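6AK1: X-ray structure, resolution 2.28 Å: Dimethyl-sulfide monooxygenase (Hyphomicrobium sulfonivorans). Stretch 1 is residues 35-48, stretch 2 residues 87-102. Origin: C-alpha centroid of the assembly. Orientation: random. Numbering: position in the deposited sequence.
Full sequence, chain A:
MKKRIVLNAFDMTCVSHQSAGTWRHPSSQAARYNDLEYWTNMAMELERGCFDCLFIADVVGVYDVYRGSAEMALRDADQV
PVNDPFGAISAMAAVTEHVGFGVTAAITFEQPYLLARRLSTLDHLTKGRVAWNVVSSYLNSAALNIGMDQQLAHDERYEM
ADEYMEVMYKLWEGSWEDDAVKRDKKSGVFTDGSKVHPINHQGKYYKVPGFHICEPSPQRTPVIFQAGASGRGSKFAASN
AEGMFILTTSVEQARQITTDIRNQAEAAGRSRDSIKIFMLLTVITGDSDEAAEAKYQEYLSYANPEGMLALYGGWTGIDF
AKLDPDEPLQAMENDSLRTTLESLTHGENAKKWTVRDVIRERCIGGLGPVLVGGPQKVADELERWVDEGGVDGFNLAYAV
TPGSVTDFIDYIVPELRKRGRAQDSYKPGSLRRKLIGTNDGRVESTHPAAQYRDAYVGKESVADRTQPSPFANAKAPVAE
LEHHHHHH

Stretch 1 (35-48) DLEYWTNMAMELER
Stretch 2 (87-102) GAISAMAAVTEHVGFG

Ala43 and Met92 form the apolar centre, with Ala43 CB 3.7 Å from Met92 CB. The helix that begins at Leu36 and the one that begins at Ile89 run in roughly the same direction. Their axes cross at -41° and approach to 8.5 Å. Backbones are closest at Thr40 and Met92, whose CA atoms lie 4.8 Å apart. The register continues with Leu36 by Ala88, Met44 by Thr96 and Glu47 by Val99.

Met92 is m, t, m. Its SD sits 3.7 Å from Trp39 CB and oblique to the indole; Trp39 has chi1 m and chi2 101°. Phe101 CE1 meets Ala43 CB at 4.3 Å, the methyl lying at the ring edge. Towards the helix starts, Leu36 (t, p) places CD1 3.7 Å from Ala91 CB. Further along, Met44 CG packs 3.6 Å from Val95 CG2, and Leu46 CD1 lies 4.1 Å from Val99 CG2.

After the second helix the chain loops into strand 100-102. Thr96 has chi1 50° and phi/psi -135/167; Thr96 OG1 donates a hydrogen bond to Met92 O at 2.7 Å. Phi/psi are -119/-31 at Glu97, -133/-32 at His98 and -61/141 at Val99. The polar edge is Glu47 (m, t, chi3 -32°). Its OE2 accepts from Glu97 N at 3.1 Å, His98 N at 2.6 Å and Val99 N at 2.8 Å. One carboxylate oxygen thus takes three consecutive backbone amides, which pins the loop to the helix. Water 1 donates to Glu47 OE1 at 2.8 Å and Val95 O at 3.1 Å.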

# COMPACT_ATOMS: atom_id res chain seq x y z
N ASP A 35 -7.19 18.55 -5.01
CA ASP A 35 -8.52 18.75 -5.59
C ASP A 35 -9.34 17.47 -5.45
O ASP A 35 -8.89 16.39 -5.85
CB ASP A 35 -8.43 19.13 -7.08
CG ASP A 35 -7.87 20.53 -7.29
OD1 ASP A 35 -7.94 21.35 -6.35
OD2 ASP A 35 -7.40 20.82 -8.41
N LEU A 36 -10.56 17.60 -4.92
CA LEU A 36 -11.42 16.43 -4.79
C LEU A 36 -11.71 15.79 -6.14
O LEU A 36 -11.77 14.56 -6.23
CB LEU A 36 -12.74 16.82 -4.09
CG LEU A 36 -13.60 15.69 -3.53
CD1 LEU A 36 -12.74 14.65 -2.85
CD2 LEU A 36 -14.61 16.24 -2.51
N GLU A 37 -11.83 16.60 -7.21
CA GLU A 37 -12.17 16.08 -8.53
C GLU A 37 -11.07 15.19 -9.11
O GLU A 37 -11.38 14.28 -9.89
CB GLU A 37 -12.46 17.21 -9.52
CG GLU A 37 -13.70 18.06 -9.19
CD GLU A 37 -13.47 19.08 -8.06
OE1 GLU A 37 -12.30 19.34 -7.70
OE2 GLU A 37 -14.48 19.61 -7.53
N TYR A 38 -9.80 15.43 -8.78
CA TYR A 38 -8.75 14.52 -9.24
C TYR A 38 -9.01 13.11 -8.74
O TYR A 38 -8.94 12.14 -9.50
CB TYR A 38 -7.36 15.00 -8.80
CG TYR A 38 -6.27 13.95 -9.00
CD1 TYR A 38 -5.61 13.82 -10.22
CD2 TYR A 38 -5.92 13.08 -7.97
CE1 TYR A 38 -4.64 12.85 -10.41
CE2 TYR A 38 -4.95 12.10 -8.15
CZ TYR A 38 -4.31 12.00 -9.38
OH TYR A 38 -3.34 11.05 -9.56
N TRP A 39 -9.34 12.98 -7.46
CA TRP A 39 -9.49 11.66 -6.87
C TRP A 39 -10.76 10.96 -7.34
O TRP A 39 -10.73 9.75 -7.62
CB TRP A 39 -9.43 11.77 -5.35
CG TRP A 39 -8.08 12.26 -4.93
CD1 TRP A 39 -7.74 13.54 -4.57
CD2 TRP A 39 -6.87 11.49 -4.89
NE1 TRP A 39 -6.40 13.60 -4.29
CE2 TRP A 39 -5.84 12.35 -4.47
CE3 TRP A 39 -6.56 10.15 -5.17
CZ2 TRP A 39 -4.51 11.92 -4.33
CZ3 TRP A 39 -5.23 9.71 -5.01
CH2 TRP A 39 -4.23 10.60 -4.59
N THR A 40 -11.88 11.68 -7.45
CA THR A 40 -13.10 11.02 -7.91
C THR A 40 -12.99 10.62 -9.38
O THR A 40 -13.46 9.54 -9.76
CB THR A 40 -14.34 11.89 -7.66
OG1 THR A 40 -14.21 13.16 -8.33
CG2 THR A 40 -14.52 12.13 -6.19
N ASN A 41 -12.38 11.46 -10.21
CA ASN A 41 -12.11 11.07 -11.60
C ASN A 41 -11.17 9.86 -11.67
O ASN A 41 -11.36 8.97 -12.50
CB ASN A 41 -11.49 12.23 -12.38
CG ASN A 41 -12.47 13.34 -12.65
OD1 ASN A 41 -13.69 13.14 -12.64
ND2 ASN A 41 -11.95 14.53 -12.92
N MET A 42 -10.13 9.83 -10.82
CA MET A 42 -9.22 8.69 -10.80
C MET A 42 -9.96 7.39 -10.47
O MET A 42 -9.81 6.38 -11.17
CB MET A 42 -8.08 8.95 -9.79
CG MET A 42 -7.07 7.79 -9.63
SD MET A 42 -6.30 7.30 -11.21
CE MET A 42 -5.65 8.89 -11.71
N ALA A 43 -10.80 7.41 -9.41
CA ALA A 43 -11.50 6.20 -8.99
C ALA A 43 -12.45 5.69 -10.07
O ALA A 43 -12.56 4.48 -10.29
CB ALA A 43 -12.28 6.45 -7.68
N MET A 44 -13.16 6.60 -10.74
CA MET A 44 -14.05 6.18 -11.81
C MET A 44 -13.27 5.62 -12.99
O MET A 44 -13.69 4.63 -13.61
CB MET A 44 -14.91 7.36 -12.26
CG MET A 44 -15.87 7.85 -11.19
SD MET A 44 -17.14 8.93 -11.89
CE MET A 44 -16.24 10.46 -12.04
N GLU A 45 -12.13 6.24 -13.31
CA GLU A 45 -11.30 5.78 -14.42
C GLU A 45 -10.72 4.40 -14.15
O GLU A 45 -10.59 3.59 -15.07
CB GLU A 45 -10.20 6.80 -14.69
CG GLU A 45 -9.16 6.37 -15.72
CD GLU A 45 -9.67 6.44 -17.16
OE1 GLU A 45 -10.90 6.53 -17.36
OE2 GLU A 45 -8.84 6.41 -18.10
N LEU A 46 -10.40 4.09 -12.88
CA LEU A 46 -9.97 2.74 -12.53
C LEU A 46 -11.05 1.70 -12.78
O LEU A 46 -10.73 0.56 -13.13
CB LEU A 46 -9.51 2.68 -11.07
CG LEU A 46 -8.22 3.44 -10.71
CD1 LEU A 46 -7.74 3.04 -9.34
CD2 LEU A 46 -7.13 3.16 -11.71
N GLU A 47 -12.34 2.05 -12.60
CA GLU A 47 -13.38 1.05 -12.84
C GLU A 47 -13.65 0.84 -14.32
O GLU A 47 -14.03 -0.26 -14.73
CB GLU A 47 -14.68 1.42 -12.12
CG GLU A 47 -14.55 1.34 -10.63
CD GLU A 47 -15.85 1.08 -9.89
OE1 GLU A 47 -16.93 1.53 -10.33
OE2 GLU A 47 -15.77 0.43 -8.83
N ARG A 48 -13.45 1.86 -15.15
CA ARG A 48 -13.52 1.67 -16.59
C ARG A 48 -12.57 0.57 -17.05
O ARG A 48 -12.86 -0.14 -18.02
CB ARG A 48 -13.22 2.99 -17.31
CG ARG A 48 -13.33 2.93 -18.84
CD ARG A 48 -13.10 4.28 -19.48
NE ARG A 48 -11.70 4.71 -19.49
CZ ARG A 48 -10.83 4.43 -20.46
NH1 ARG A 48 -11.21 3.69 -21.50
NH2 ARG A 48 -9.58 4.89 -20.40
N GLY A 87 -8.54 11.28 3.36
CA GLY A 87 -9.41 12.42 3.13
C GLY A 87 -10.44 12.21 2.04
O GLY A 87 -11.61 12.57 2.21
N ALA A 88 -10.04 11.66 0.90
CA ALA A 88 -10.92 11.59 -0.27
C ALA A 88 -11.58 10.22 -0.45
O ALA A 88 -12.27 10.02 -1.45
CB ALA A 88 -10.14 11.94 -1.54
N ILE A 89 -11.39 9.29 0.49
CA ILE A 89 -11.87 7.92 0.28
C ILE A 89 -13.38 7.89 0.08
O ILE A 89 -13.88 7.25 -0.85
CB ILE A 89 -11.43 7.01 1.45
CG1 ILE A 89 -9.91 7.01 1.58
CG2 ILE A 89 -11.98 5.58 1.24
CD1 ILE A 89 -9.21 6.57 0.33
N SER A 90 -14.14 8.55 0.96
CA SER A 90 -15.60 8.42 0.88
C SER A 90 -16.14 9.01 -0.41
O SER A 90 -17.04 8.44 -1.03
CB SER A 90 -16.28 9.08 2.09
OG SER A 90 -16.07 10.48 2.09
N ALA A 91 -15.62 10.16 -0.83
CA ALA A 91 -16.02 10.71 -2.12
C ALA A 91 -15.76 9.71 -3.25
O ALA A 91 -16.61 9.55 -4.14
CB ALA A 91 -15.29 12.03 -2.39
N MET A 92 -14.62 9.02 -3.21
CA MET A 92 -14.28 8.08 -4.29
C MET A 92 -15.16 6.84 -4.23
O MET A 92 -15.53 6.28 -5.27
CB MET A 92 -12.79 7.69 -4.20
CG MET A 92 -11.83 8.78 -4.66
SD MET A 92 -10.12 8.14 -4.84
CE MET A 92 -9.73 7.73 -3.13
N ALA A 93 -15.50 6.40 -3.02
CA ALA A 93 -16.39 5.26 -2.86
C ALA A 93 -17.81 5.59 -3.31
O ALA A 93 -18.53 4.71 -3.79
CB ALA A 93 -16.38 4.82 -1.40
N ALA A 94 -18.22 6.86 -3.17
CA ALA A 94 -19.57 7.26 -3.58
C ALA A 94 -19.80 7.14 -5.08
O ALA A 94 -20.94 6.93 -5.50
CB ALA A 94 -19.85 8.71 -3.14
N VAL A 95 -18.76 7.31 -5.90
CA VAL A 95 -18.93 7.25 -7.36
C VAL A 95 -18.40 5.94 -7.94
O VAL A 95 -18.19 5.83 -9.15
CB VAL A 95 -18.28 8.46 -8.05
CG1 VAL A 95 -18.93 9.77 -7.59
CG2 VAL A 95 -16.76 8.49 -7.81
N THR A 96 -18.16 4.94 -7.10
CA THR A 96 -17.68 3.66 -7.59
C THR A 96 -18.47 2.56 -6.91
O THR A 96 -19.12 2.76 -5.89
CB THR A 96 -16.18 3.45 -7.33
OG1 THR A 96 -15.90 3.73 -5.95
CG2 THR A 96 -15.30 4.35 -8.24
N GLU A 97 -18.34 1.36 -7.45
CA GLU A 97 -19.04 0.21 -6.93
C GLU A 97 -18.10 -0.90 -6.46
O GLU A 97 -18.44 -1.60 -5.50
CB GLU A 97 -19.98 -0.34 -8.01
CG GLU A 97 -20.95 -1.39 -7.51
CD GLU A 97 -21.83 -1.92 -8.63
OE1 GLU A 97 -22.60 -2.87 -8.37
OE2 GLU A 97 -21.73 -1.40 -9.77
N HIS A 98 -16.92 -1.05 -7.07
CA HIS A 98 -16.12 -2.26 -6.90
C HIS A 98 -14.64 -2.03 -6.60
O HIS A 98 -14.02 -2.87 -5.93
CB HIS A 98 -16.23 -3.12 -8.17
CG HIS A 98 -17.55 -3.79 -8.34
ND1 HIS A 98 -18.02 -4.74 -7.45
CD2 HIS A 98 -18.52 -3.65 -9.28
CE1 HIS A 98 -19.21 -5.15 -7.83
NE2 HIS A 98 -19.54 -4.50 -8.94
N VAL A 99 -14.04 -0.95 -7.12
CA VAL A 99 -12.60 -0.77 -6.91
C VAL A 99 -12.31 -0.65 -5.41
O VAL A 99 -13.08 -0.06 -4.65
CB VAL A 99 -12.09 0.46 -7.69
CG1 VAL A 99 -12.65 1.75 -7.13
CG2 VAL A 99 -10.56 0.51 -7.68
N GLY A 100 -11.20 -1.26 -4.98
CA GLY A 100 -10.79 -1.16 -3.59
C GLY A 100 -9.92 0.07 -3.33
O GLY A 100 -9.41 0.70 -4.24
N PHE A 101 -9.77 0.41 -2.04
CA PHE A 101 -8.95 1.54 -1.63
C PHE A 101 -7.96 1.06 -0.58
O PHE A 101 -8.36 0.68 0.52
CB PHE A 101 -9.81 2.69 -1.10
CG PHE A 101 -10.87 3.12 -2.06
CD1 PHE A 101 -10.53 3.88 -3.19
CD2 PHE A 101 -12.19 2.73 -1.88
CE1 PHE A 101 -11.49 4.26 -4.11
CE2 PHE A 101 -13.16 3.11 -2.80
CZ PHE A 101 -12.80 3.90 -3.92
N GLY A 102 -6.68 1.06 -0.94
CA GLY A 102 -5.63 0.76 0.01
C GLY A 102 -5.17 2.05 0.66
O GLY A 102 -4.70 2.96 -0.02
O HOH W 1 -17.40 4.05 -11.53